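Local coordinates for transcription termination factor NusA (Planctomyces limnophilus, PDB 4MTN), which probably takes part in both termination and antitermination of transcription, binding the core RNA polymerase and nascent RNA, at residues A[23-28]-A[98-103]; A[124-129]-A[133-138]; A[328-333]-A[338-343]; A[360-365]-A[374-379]. All coordinates share one frame; numbering follows the deposited sequence.

Contact 1: A[23-28]-A[98-103]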
# COMPACT_ATOMS: atom_id res chain seq x y z
N LYS A 23 19.17 14.18 -26.07
CA LYS A 23 19.38 13.58 -27.39
C LYS A 23 19.20 12.07 -27.41
O LYS A 23 18.63 11.53 -28.36
CB LYS A 23 20.78 13.93 -27.90
CG LYS A 23 20.93 15.35 -28.42
CD LYS A 23 22.26 15.52 -29.14
CE LYS A 23 22.37 16.89 -29.80
NZ LYS A 23 22.34 18.00 -28.81
N GLU A 24 19.68 11.39 -26.38
CA GLU A 24 19.68 9.93 -26.34
C GLU A 24 18.27 9.37 -26.44
O GLU A 24 18.05 8.32 -27.05
CB GLU A 24 20.36 9.43 -25.07
CG GLU A 24 20.69 7.94 -25.10
CD GLU A 24 21.64 7.58 -26.23
OE1 GLU A 24 22.47 8.42 -26.62
OE2 GLU A 24 21.54 6.44 -26.74
N ILE A 25 17.30 10.07 -25.85
CA ILE A 25 15.91 9.68 -25.95
C ILE A 25 15.40 9.94 -27.37
O ILE A 25 14.66 9.13 -27.94
CB ILE A 25 15.03 10.43 -24.93
CG1 ILE A 25 15.44 10.06 -23.51
CG2 ILE A 25 13.56 10.11 -25.15
CD1 ILE A 25 14.56 10.69 -22.44
N VAL A 26 15.80 11.07 -27.93
CA VAL A 26 15.40 11.46 -29.28
C VAL A 26 15.95 10.49 -30.32
O VAL A 26 15.23 10.09 -31.24
CB VAL A 26 15.87 12.89 -29.62
CG1 VAL A 26 15.39 13.29 -31.01
CG2 VAL A 26 15.35 13.87 -28.58
N PHE A 27 17.22 10.11 -30.17
CA PHE A 27 17.84 9.14 -31.07
C PHE A 27 17.07 7.83 -31.09
O PHE A 27 16.81 7.27 -32.15
CB PHE A 27 19.29 8.88 -30.67
CG PHE A 27 20.27 9.88 -31.23
CD1 PHE A 27 20.63 9.84 -32.57
CD2 PHE A 27 20.84 10.84 -30.42
CE1 PHE A 27 21.53 10.75 -33.09
CE2 PHE A 27 21.75 11.76 -30.93
CZ PHE A 27 22.09 11.71 -32.27
N GLU A 28 16.70 7.35 -29.91
CA GLU A 28 15.91 6.13 -29.78
C GLU A 28 14.56 6.28 -30.46
O GLU A 28 14.06 5.34 -31.08
CB GLU A 28 15.72 5.76 -28.31
CG GLU A 28 16.98 5.24 -27.63
CD GLU A 28 16.76 4.94 -26.15
OE1 GLU A 28 16.00 5.69 -25.50
OE2 GLU A 28 17.34 3.96 -25.65
N ARG A 98 8.70 8.03 -22.33
CA ARG A 98 7.84 7.34 -21.37
C ARG A 98 8.48 6.04 -20.89
O ARG A 98 8.43 5.71 -19.71
CB ARG A 98 6.46 7.09 -21.98
CG ARG A 98 5.60 6.09 -21.22
CD ARG A 98 5.54 4.75 -21.94
NE ARG A 98 4.65 4.80 -23.10
CZ ARG A 98 4.51 3.80 -23.97
NH1 ARG A 98 5.20 2.68 -23.82
NH2 ARG A 98 3.67 3.93 -24.99
N ASP A 99 9.09 5.31 -21.82
CA ASP A 99 9.77 4.06 -21.50
C ASP A 99 10.96 4.30 -20.57
O ASP A 99 11.23 3.51 -19.67
CB ASP A 99 10.23 3.36 -22.78
CG ASP A 99 9.09 2.68 -23.52
OD1 ASP A 99 7.92 2.89 -23.14
OD2 ASP A 99 9.37 1.94 -24.49
N THR A 100 11.67 5.40 -20.80
CA THR A 100 12.84 5.75 -19.99
C THR A 100 12.43 6.17 -18.59
O THR A 100 12.98 5.70 -17.60
CB THR A 100 13.66 6.87 -20.64
OG1 THR A 100 14.10 6.46 -21.94
CG2 THR A 100 14.87 7.21 -19.79
N LEU A 101 11.45 7.07 -18.51
CA LEU A 101 10.98 7.58 -17.23
C LEU A 101 10.33 6.48 -16.40
O LEU A 101 10.36 6.53 -15.17
CB LEU A 101 9.99 8.73 -17.44
CG LEU A 101 10.57 9.99 -18.07
CD1 LEU A 101 9.50 11.04 -18.29
CD2 LEU A 101 11.70 10.55 -17.21
N PHE A 102 9.75 5.49 -17.07
CA PHE A 102 9.19 4.34 -16.38
C PHE A 102 10.29 3.53 -15.69
O PHE A 102 10.15 3.13 -14.54
CB PHE A 102 8.41 3.44 -17.34
CG PHE A 102 7.91 2.17 -16.72
CD1 PHE A 102 8.62 0.98 -16.87
CD2 PHE A 102 6.74 2.15 -15.98
CE1 PHE A 102 8.17 -0.19 -16.29
CE2 PHE A 102 6.29 0.98 -15.40
CZ PHE A 102 7.00 -0.19 -15.56
N ASP A 103 11.39 3.30 -16.41
CA ASP A 103 12.50 2.50 -15.90
C ASP A 103 13.10 3.10 -14.63
O ASP A 103 13.47 2.38 -13.71
CB ASP A 103 13.58 2.35 -16.96
CG ASP A 103 13.15 1.49 -18.12
OD1 ASP A 103 12.28 0.61 -17.92
OD2 ASP A 103 13.67 1.69 -19.24
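Ile-25 and Glu-28, one helical turn apart, converge on Thr-100, and these three side chains make up a sparse contact that buries only about 96 Å² between the segments. Each points its CB toward the facing helix. Ile-25 reaches Thr-100 through CG1, which stops 4.1 Å from OG1, the two side chains meeting at a slant. Glu-28 arrives on an extended chain, its CG anti to the carbonyl carbon (chi1 -72°), which brings OE1 to 4.1 Å from the OG1 of Thr-100, too far for a hydrogen bond. The hydroxyl is engaged in its own helix instead, where it hydrogen-bonds Ala-96 O, the familiar way in which threonine folds its polar group back onto the preceding turn.

The example illustrates how a domain is fastened to a long connecting helix. Both helices belong at least in part to the N-terminal domain of NusA, helix 23-42 near its start and helix 87-105 leading on from it toward the S1 domain. Ile-25 is seated further by Ala-96 and Glu-97, and Val-26 by Ile-93, all on that second helix. On helix 87-105, Arg-98 pairs with the adjacent Asp-99 in a salt bridge, NH1 lying 2.8 Å from OD1, although the hydrogen bond within it is weak, bent to 125°. Phe-102 packs on Val-160 and Lys-162 of strand 152-162, while Leu-101 touches Lys-131 and Ala-132 in the turn of an S1-domain hairpin.

Contact 2: A[124-129]-A[133-138]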
# COMPACT_ATOMS: atom_id res chain seq x y z
N ALA A 124 -7.52 15.50 -7.24
CA ALA A 124 -6.10 15.16 -7.30
C ALA A 124 -5.19 16.38 -7.35
O ALA A 124 -5.63 17.49 -7.68
CB ALA A 124 -5.83 14.26 -8.50
N ILE A 125 -3.92 16.17 -7.04
CA ILE A 125 -2.90 17.21 -7.09
C ILE A 125 -1.80 16.83 -8.06
O ILE A 125 -1.25 15.73 -7.98
CB ILE A 125 -2.29 17.48 -5.70
CG1 ILE A 125 -3.36 17.96 -4.72
CG2 ILE A 125 -1.16 18.51 -5.81
CD1 ILE A 125 -2.83 18.21 -3.33
N THR A 126 -1.47 17.73 -8.98
CA THR A 126 -0.41 17.47 -9.95
C THR A 126 0.91 18.08 -9.49
O THR A 126 1.01 19.28 -9.29
CB THR A 126 -0.78 18.02 -11.35
OG1 THR A 126 -2.05 17.52 -11.75
CG2 THR A 126 0.27 17.62 -12.37
N VAL A 127 1.92 17.23 -9.34
CA VAL A 127 3.22 17.66 -8.84
C VAL A 127 4.31 17.51 -9.89
O VAL A 127 4.45 16.44 -10.50
CB VAL A 127 3.62 16.86 -7.58
CG1 VAL A 127 4.97 17.33 -7.06
CG2 VAL A 127 2.56 16.99 -6.51
N ASN A 128 5.07 18.57 -10.12
CA ASN A 128 6.16 18.53 -11.08
C ASN A 128 7.49 18.20 -10.43
O ASN A 128 8.04 19.00 -9.67
CB ASN A 128 6.27 19.87 -11.82
CG ASN A 128 7.45 19.91 -12.77
OD1 ASN A 128 7.84 18.90 -13.34
ND2 ASN A 128 8.02 21.10 -12.95
N ILE A 129 8.01 17.02 -10.72
CA ILE A 129 9.29 16.58 -10.19
C ILE A 129 10.40 16.89 -11.20
O ILE A 129 11.56 16.53 -11.00
CB ILE A 129 9.27 15.08 -9.85
CG1 ILE A 129 9.00 14.24 -11.10
CG2 ILE A 129 8.20 14.82 -8.79
CD1 ILE A 129 8.50 12.84 -10.80
N GLU A 133 5.35 14.99 -14.94
CA GLU A 133 4.28 15.37 -14.01
C GLU A 133 3.73 14.15 -13.28
O GLU A 133 3.37 13.15 -13.91
CB GLU A 133 3.16 16.10 -14.75
CG GLU A 133 3.58 17.41 -15.39
CD GLU A 133 3.85 18.50 -14.36
OE1 GLU A 133 3.38 18.37 -13.21
OE2 GLU A 133 4.52 19.49 -14.71
N ALA A 134 3.66 14.24 -11.96
CA ALA A 134 3.10 13.17 -11.14
C ALA A 134 1.80 13.63 -10.49
O ALA A 134 1.62 14.81 -10.24
CB ALA A 134 4.10 12.73 -10.09
N ILE A 135 0.90 12.68 -10.23
CA ILE A 135 -0.37 13.03 -9.62
C ILE A 135 -0.53 12.43 -8.23
O ILE A 135 -0.11 11.30 -7.97
CB ILE A 135 -1.56 12.58 -10.51
CG1 ILE A 135 -1.47 11.09 -10.85
CG2 ILE A 135 -1.63 13.42 -11.78
CD1 ILE A 135 -2.35 10.20 -9.99
N LEU A 136 -1.12 13.21 -7.33
CA LEU A 136 -1.45 12.74 -5.99
C LEU A 136 -2.97 12.71 -5.83
O LEU A 136 -3.60 13.76 -5.71
CB LEU A 136 -0.81 13.65 -4.94
CG LEU A 136 -1.10 13.36 -3.46
CD1 LEU A 136 -0.59 11.99 -3.06
CD2 LEU A 136 -0.49 14.44 -2.58
N PRO A 137 -3.55 11.50 -5.83
CA PRO A 137 -5.00 11.33 -5.70
C PRO A 137 -5.51 11.57 -4.28
O PRO A 137 -4.72 11.57 -3.34
CB PRO A 137 -5.21 9.87 -6.12
CG PRO A 137 -3.93 9.20 -5.79
CD PRO A 137 -2.85 10.22 -6.03
N ARG A 138 -6.82 11.77 -4.15
CA ARG A 138 -7.45 12.00 -2.85
C ARG A 138 -7.11 10.93 -1.82
O ARG A 138 -6.74 11.24 -0.69
CB ARG A 138 -8.98 12.07 -3.00
CG ARG A 138 -9.53 13.45 -3.28
CD ARG A 138 -11.05 13.45 -3.17
NE ARG A 138 -11.66 12.55 -4.15
CZ ARG A 138 -12.43 12.95 -5.15
NH1 ARG A 138 -12.71 14.23 -5.31
NH2 ARG A 138 -12.94 12.06 -5.99
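Ile-125 with Leu-136 and Val-127 with Ala-134 are the hydrogen-bonded pairs of an antiparallel ladder, a compact demonstration of how a beta hairpin is built. Each pair contributes two of the four backbone hydrogen bonds. The Val-127 N to Ala-134 O bond is 2.6 Å long. At the other pair, the Ile-125 N to Leu-136 O bond measures 2.8 Å. The non-hydrogen-bonded pair Thr-126 with Ile-135 lies between them, while Ala-124 with Pro-137 and Asn-128 with Glu-133 close the ladder at its ends; CA-H...O contacts add to it, as from Ile-135 CA to Ile-125 O at 3.3 Å.

Apolar contacts gather on the face of Ile-125, Val-127, Ala-134 and Leu-136, where Ile-125 CB stands 4.2 Å from Leu-136 CB. Met-141 touches both Ile-125 and Leu-136, in the interior of the S1 domain, an OB fold.

The other face is mixed: Ala-124, Ile-135 and Pro-137 share it with Thr-126, Asn-128 and Glu-133, whose polar groups gather toward the turn. A bend at chi2 (-71°) swings the carboxylate of Glu-133 across the partner strand, so that OE1 lies beside Thr-126 CG2 and OE2 is 3.4 Å from Asn-128 CB. The carboxylate and the amide of Asn-128 are turned 35° apart without bonding. Asn-128 OD1 instead accepts a hydrogen bond from Gly-130 N in the turn. Replacing Asn-128 by alanine would remove OD1, and the N-H of Gly-130 is likely to lose its acceptor, with the turn less firmly fixed. Backbone bonding thus sets the pairing, while the side chains set a buried apolar face against a mixed one, polar near the turn.

Contact 3: A[328-333]-A[338-343]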
# COMPACT_ATOMS: atom_id res chain seq x y z
N ALA A 328 -25.36 -21.29 23.15
CA ALA A 328 -25.73 -20.85 21.81
C ALA A 328 -25.38 -21.89 20.75
O ALA A 328 -26.19 -22.19 19.88
CB ALA A 328 -25.07 -19.52 21.49
N TYR A 329 -24.17 -22.43 20.84
CA TYR A 329 -23.70 -23.42 19.88
C TYR A 329 -24.45 -24.74 20.01
O TYR A 329 -24.59 -25.48 19.04
CB TYR A 329 -22.20 -23.66 20.05
CG TYR A 329 -21.33 -22.52 19.56
CD1 TYR A 329 -21.84 -21.55 18.71
CD2 TYR A 329 -20.00 -22.41 19.96
CE1 TYR A 329 -21.05 -20.51 18.26
CE2 TYR A 329 -19.21 -21.37 19.53
CZ TYR A 329 -19.73 -20.42 18.68
OH TYR A 329 -18.94 -19.39 18.24
N SER A 330 -24.94 -25.03 21.21
CA SER A 330 -25.67 -26.27 21.47
C SER A 330 -27.04 -26.28 20.80
O SER A 330 -27.62 -27.34 20.57
CB SER A 330 -25.82 -26.49 22.97
OG SER A 330 -24.56 -26.58 23.61
N GLN A 331 -27.55 -25.09 20.48
CA GLN A 331 -28.83 -24.97 19.80
C GLN A 331 -28.78 -25.60 18.41
O GLN A 331 -29.76 -26.17 17.94
CB GLN A 331 -29.24 -23.50 19.68
CG GLN A 331 -29.74 -22.88 20.97
CD GLN A 331 -30.20 -21.45 20.79
OE1 GLN A 331 -29.66 -20.71 19.97
NE2 GLN A 331 -31.21 -21.05 21.55
N ILE A 332 -27.62 -25.49 17.77
CA ILE A 332 -27.41 -26.08 16.45
C ILE A 332 -27.41 -27.60 16.53
O ILE A 332 -26.60 -28.19 17.25
CB ILE A 332 -26.09 -25.61 15.82
CG1 ILE A 332 -26.06 -24.09 15.71
CG2 ILE A 332 -25.90 -26.26 14.45
CD1 ILE A 332 -24.76 -23.54 15.17
N PRO A 333 -28.33 -28.25 15.81
CA PRO A 333 -28.34 -29.72 15.73
C PRO A 333 -27.09 -30.23 15.03
O PRO A 333 -26.72 -29.72 13.97
CB PRO A 333 -29.61 -30.02 14.92
CG PRO A 333 -29.86 -28.78 14.13
CD PRO A 333 -29.41 -27.65 15.01
N GLU A 338 -20.00 -31.38 23.99
CA GLU A 338 -18.55 -31.56 24.00
C GLU A 338 -17.89 -30.77 22.88
O GLU A 338 -16.86 -30.12 23.09
CB GLU A 338 -18.20 -33.04 23.87
N LEU A 339 -18.48 -30.81 21.69
CA LEU A 339 -17.96 -30.08 20.54
C LEU A 339 -18.14 -28.58 20.72
O LEU A 339 -17.29 -27.78 20.33
CB LEU A 339 -18.63 -30.54 19.25
CG LEU A 339 -18.25 -29.77 17.98
CD1 LEU A 339 -16.74 -29.83 17.75
CD2 LEU A 339 -18.99 -30.31 16.77
N ALA A 340 -19.27 -28.20 21.33
CA ALA A 340 -19.55 -26.80 21.61
C ALA A 340 -18.51 -26.22 22.56
O ALA A 340 -18.03 -25.10 22.36
CB ALA A 340 -20.95 -26.64 22.19
N GLU A 341 -18.16 -26.98 23.59
CA GLU A 341 -17.15 -26.57 24.55
C GLU A 341 -15.77 -26.52 23.90
O GLU A 341 -14.92 -25.71 24.28
CB GLU A 341 -17.12 -27.50 25.75
CG GLU A 341 -18.30 -27.32 26.70
CD GLU A 341 -18.27 -28.30 27.86
OE1 GLU A 341 -17.35 -29.15 27.90
OE2 GLU A 341 -19.15 -28.21 28.74
N GLY A 342 -15.55 -27.39 22.92
CA GLY A 342 -14.29 -27.42 22.20
C GLY A 342 -14.07 -26.17 21.37
O GLY A 342 -12.97 -25.63 21.32
N LEU A 343 -15.14 -25.71 20.73
CA LEU A 343 -15.10 -24.49 19.93
C LEU A 343 -14.81 -23.27 20.79
O LEU A 343 -13.97 -22.43 20.45
CB LEU A 343 -16.41 -24.30 19.17
CG LEU A 343 -16.72 -25.30 18.06
CD1 LEU A 343 -18.17 -25.16 17.62
CD2 LEU A 343 -15.79 -25.09 16.88
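Tyr-329 and Ala-340 bring helix 316-330 against helix 337-345 in the helix-hairpin-helix domain of NusA, an instance of two helices joined by a short connection and held by small and aromatic side chains. Only about 165 Å² is buried between the segments, most of it by these two residues, whose CA atoms are 5.6 Å apart.

The contact is chiefly apolar. Tyr-329 CB meets Ala-340 CB at 3.9 Å, a close approach of the helices that the small alanine permits. Past it, the ring extends to Leu-343, one turn further on: CD2 is 4.0 Å from Leu-343 CD1, and CE2 is 4.1 Å from Leu-343 CB. The leucine comes at an oblique angle to the ring, while Ala-340 O sits at the ring's edge, near its plane. With CG anti to the carbonyl carbon (chi1 -72°), Tyr-329 turns its ring along the neighbouring helix. Leu-354 of helix 351-355 touches both Tyr-329 and Leu-343, and Phe-348 also packs on the tyrosine, so the aromatic group is enclosed from several parts of the domain.

Polar groups play a bordering role. No hydrogen bond crosses between the segments. The phenolic OH of Tyr-329 bonds to Ser-350 O, which satisfies the polar end of a buried side chain and helps to fix the ring lengthwise. Ser-330 folds its hydroxyl back onto Val-326 O in the preceding turn, and the same OG lies 3.9 Å from the methyl carbon CB of Ala-340.

Contact 4: A[360-365]-A[374-379]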
# COMPACT_ATOMS: atom_id res chain seq x y z
N ASP A 360 -12.16 -27.98 7.32
CA ASP A 360 -11.26 -29.09 7.64
C ASP A 360 -11.00 -29.18 9.14
O ASP A 360 -10.97 -30.27 9.71
CB ASP A 360 -9.94 -28.93 6.89
CG ASP A 360 -10.14 -28.55 5.43
OD1 ASP A 360 -11.22 -28.86 4.88
OD2 ASP A 360 -9.23 -27.93 4.85
N GLU A 361 -10.81 -28.03 9.77
CA GLU A 361 -10.53 -27.98 11.20
C GLU A 361 -11.77 -28.34 12.02
O GLU A 361 -11.66 -28.91 13.11
CB GLU A 361 -10.03 -26.59 11.60
CG GLU A 361 -8.65 -26.24 11.04
CD GLU A 361 -8.25 -24.81 11.33
OE1 GLU A 361 -9.15 -23.95 11.48
OE2 GLU A 361 -7.03 -24.53 11.40
N LEU A 362 -12.94 -28.01 11.50
CA LEU A 362 -14.20 -28.33 12.16
C LEU A 362 -14.50 -29.82 12.07
O LEU A 362 -15.13 -30.40 12.95
CB LEU A 362 -15.35 -27.51 11.56
CG LEU A 362 -16.74 -27.72 12.17
CD1 LEU A 362 -16.73 -27.41 13.66
CD2 LEU A 362 -17.77 -26.87 11.46
N MSE A 363 -14.03 -30.44 10.98
CA MSE A 363 -14.22 -31.87 10.78
C MSE A 363 -13.39 -32.69 11.77
O MSE A 363 -13.86 -33.69 12.30
CB MSE A 363 -13.86 -32.26 9.35
CG MSE A 363 -14.81 -31.74 8.30
SE MSE A 363 -14.20 -32.13 6.49
CE MSE A 363 -14.38 -34.08 6.54
N GLU A 364 -12.16 -32.25 12.00
CA GLU A 364 -11.25 -32.96 12.88
C GLU A 364 -11.68 -32.86 14.34
O GLU A 364 -11.64 -33.84 15.08
CB GLU A 364 -9.82 -32.43 12.72
N MSE A 365 -12.11 -31.66 14.74
CA MSE A 365 -12.47 -31.39 16.12
C MSE A 365 -13.71 -32.17 16.57
O MSE A 365 -13.77 -32.66 17.70
CB MSE A 365 -12.69 -29.90 16.33
CG MSE A 365 -12.77 -29.47 17.78
SE MSE A 365 -13.25 -27.60 17.99
CE MSE A 365 -12.05 -26.84 16.66
N ASP A 374 -20.31 -28.51 6.66
CA ASP A 374 -20.91 -27.44 5.87
C ASP A 374 -22.24 -26.99 6.45
O ASP A 374 -22.54 -25.80 6.48
CB ASP A 374 -21.10 -27.89 4.42
CG ASP A 374 -19.79 -28.25 3.74
OD1 ASP A 374 -18.74 -27.69 4.13
OD2 ASP A 374 -19.81 -29.10 2.83
N VAL A 375 -23.04 -27.95 6.91
CA VAL A 375 -24.34 -27.67 7.50
C VAL A 375 -24.21 -26.77 8.72
O VAL A 375 -24.95 -25.79 8.86
CB VAL A 375 -25.07 -28.98 7.89
CG1 VAL A 375 -26.25 -28.68 8.79
CG2 VAL A 375 -25.52 -29.72 6.65
N ILE A 376 -23.26 -27.09 9.59
CA ILE A 376 -23.01 -26.30 10.79
C ILE A 376 -22.64 -24.86 10.44
O ILE A 376 -23.14 -23.92 11.05
CB ILE A 376 -21.88 -26.93 11.64
CG1 ILE A 376 -22.34 -28.26 12.23
CG2 ILE A 376 -21.45 -25.98 12.75
CD1 ILE A 376 -21.34 -28.89 13.17
N VAL A 377 -21.77 -24.71 9.45
CA VAL A 377 -21.36 -23.39 8.98
C VAL A 377 -22.56 -22.59 8.48
O VAL A 377 -22.66 -21.39 8.75
CB VAL A 377 -20.30 -23.50 7.85
CG1 VAL A 377 -20.00 -22.13 7.26
CG2 VAL A 377 -19.03 -24.15 8.38
N GLU A 378 -23.47 -23.26 7.78
CA GLU A 378 -24.67 -22.60 7.27
C GLU A 378 -25.58 -22.13 8.40
O GLU A 378 -26.24 -21.10 8.29
CB GLU A 378 -25.44 -23.54 6.34
CG GLU A 378 -24.73 -23.83 5.03
CD GLU A 378 -25.65 -24.41 3.97
OE1 GLU A 378 -26.88 -24.22 4.09
OE2 GLU A 378 -25.15 -25.06 3.03
N TYR A 379 -25.61 -22.89 9.50
CA TYR A 379 -26.36 -22.49 10.68
C TYR A 379 -25.78 -21.21 11.27
O TYR A 379 -26.52 -20.28 11.62
CB TYR A 379 -26.34 -23.59 11.74
CG TYR A 379 -27.48 -24.58 11.61
CD1 TYR A 379 -28.73 -24.30 12.14
CD2 TYR A 379 -27.30 -25.80 10.98
CE1 TYR A 379 -29.77 -25.20 12.04
CE2 TYR A 379 -28.33 -26.71 10.87
CZ TYR A 379 -29.56 -26.41 11.40
OH TYR A 379 -30.59 -27.31 11.29
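Leu-362 points a single methyl group, CD2, into the side of the long helix 370-399, where Ile-376 and Val-377 receive it. The isobutyl group and Ile-376 meet at a slant, with CD2 lying 4.0 Å from Ile-376 CG2 and 4.1 Å from its CB, so the leucine methyl rests against the beta-branch rather than running alongside the chain. Val-377 adds a second surface: its CB is directed to the flank of the contact, yet CG2 comes to 4.3 Å from the same Leu-362 CD2. One methyl therefore touches two successive residues of the facing helix.

The torsions place the fork. Leu-362 CG stands anti to its own backbone nitrogen (chi1 -179°), carrying the branched end outward, and a chi2 of 58° then sends the two methyls to different helices. CD2 goes to helix 370-399, while CD1 turns to helix 337-345, lying 4.1 Å from Leu-343 CD2. The leucine, itself on helix 359-366, thus joins three helices of the helix-hairpin-helix domain, a simple case of a forked side chain serving two neighbours at once. Ile-376 has Leu-368, in the link between helices 359-366 and 370-399, as a further neighbour.

Across the contact itself there are no hydrogen bonds or salt bridges, and the CA atoms of Leu-362 and Ile-376 remain 9.1 Å apart. With aliphatic carbons alone bridging that separation, cohesion here rests on dispersion and on the exclusion of water from the buried side chains of Leu-362 and Ile-376.

How the contacts relate
From the N terminus, contact 1 closes the longest of the four loops, bringing helix 23-42 back to helix 87-105 across 69 intervening residues. Contact 2 follows as a tight hairpin in the S1 domain, its centre about 22 Å from that of contact 1. Contacts 3 and 4 come much later, each closing a short connection between helices in the helix-hairpin-helix domain, on the opposite side of the chain's centre. All four lie in series, none enclosing or crossing another. Only contacts 3 and 4 touch: Leu-343 CD2 meets the selenium of Met-365 at 3.7 Å, and Ile-332 CG2 lies 3.7 Å from Tyr-379 CG, so the two contacts pack directly on each other within the domain.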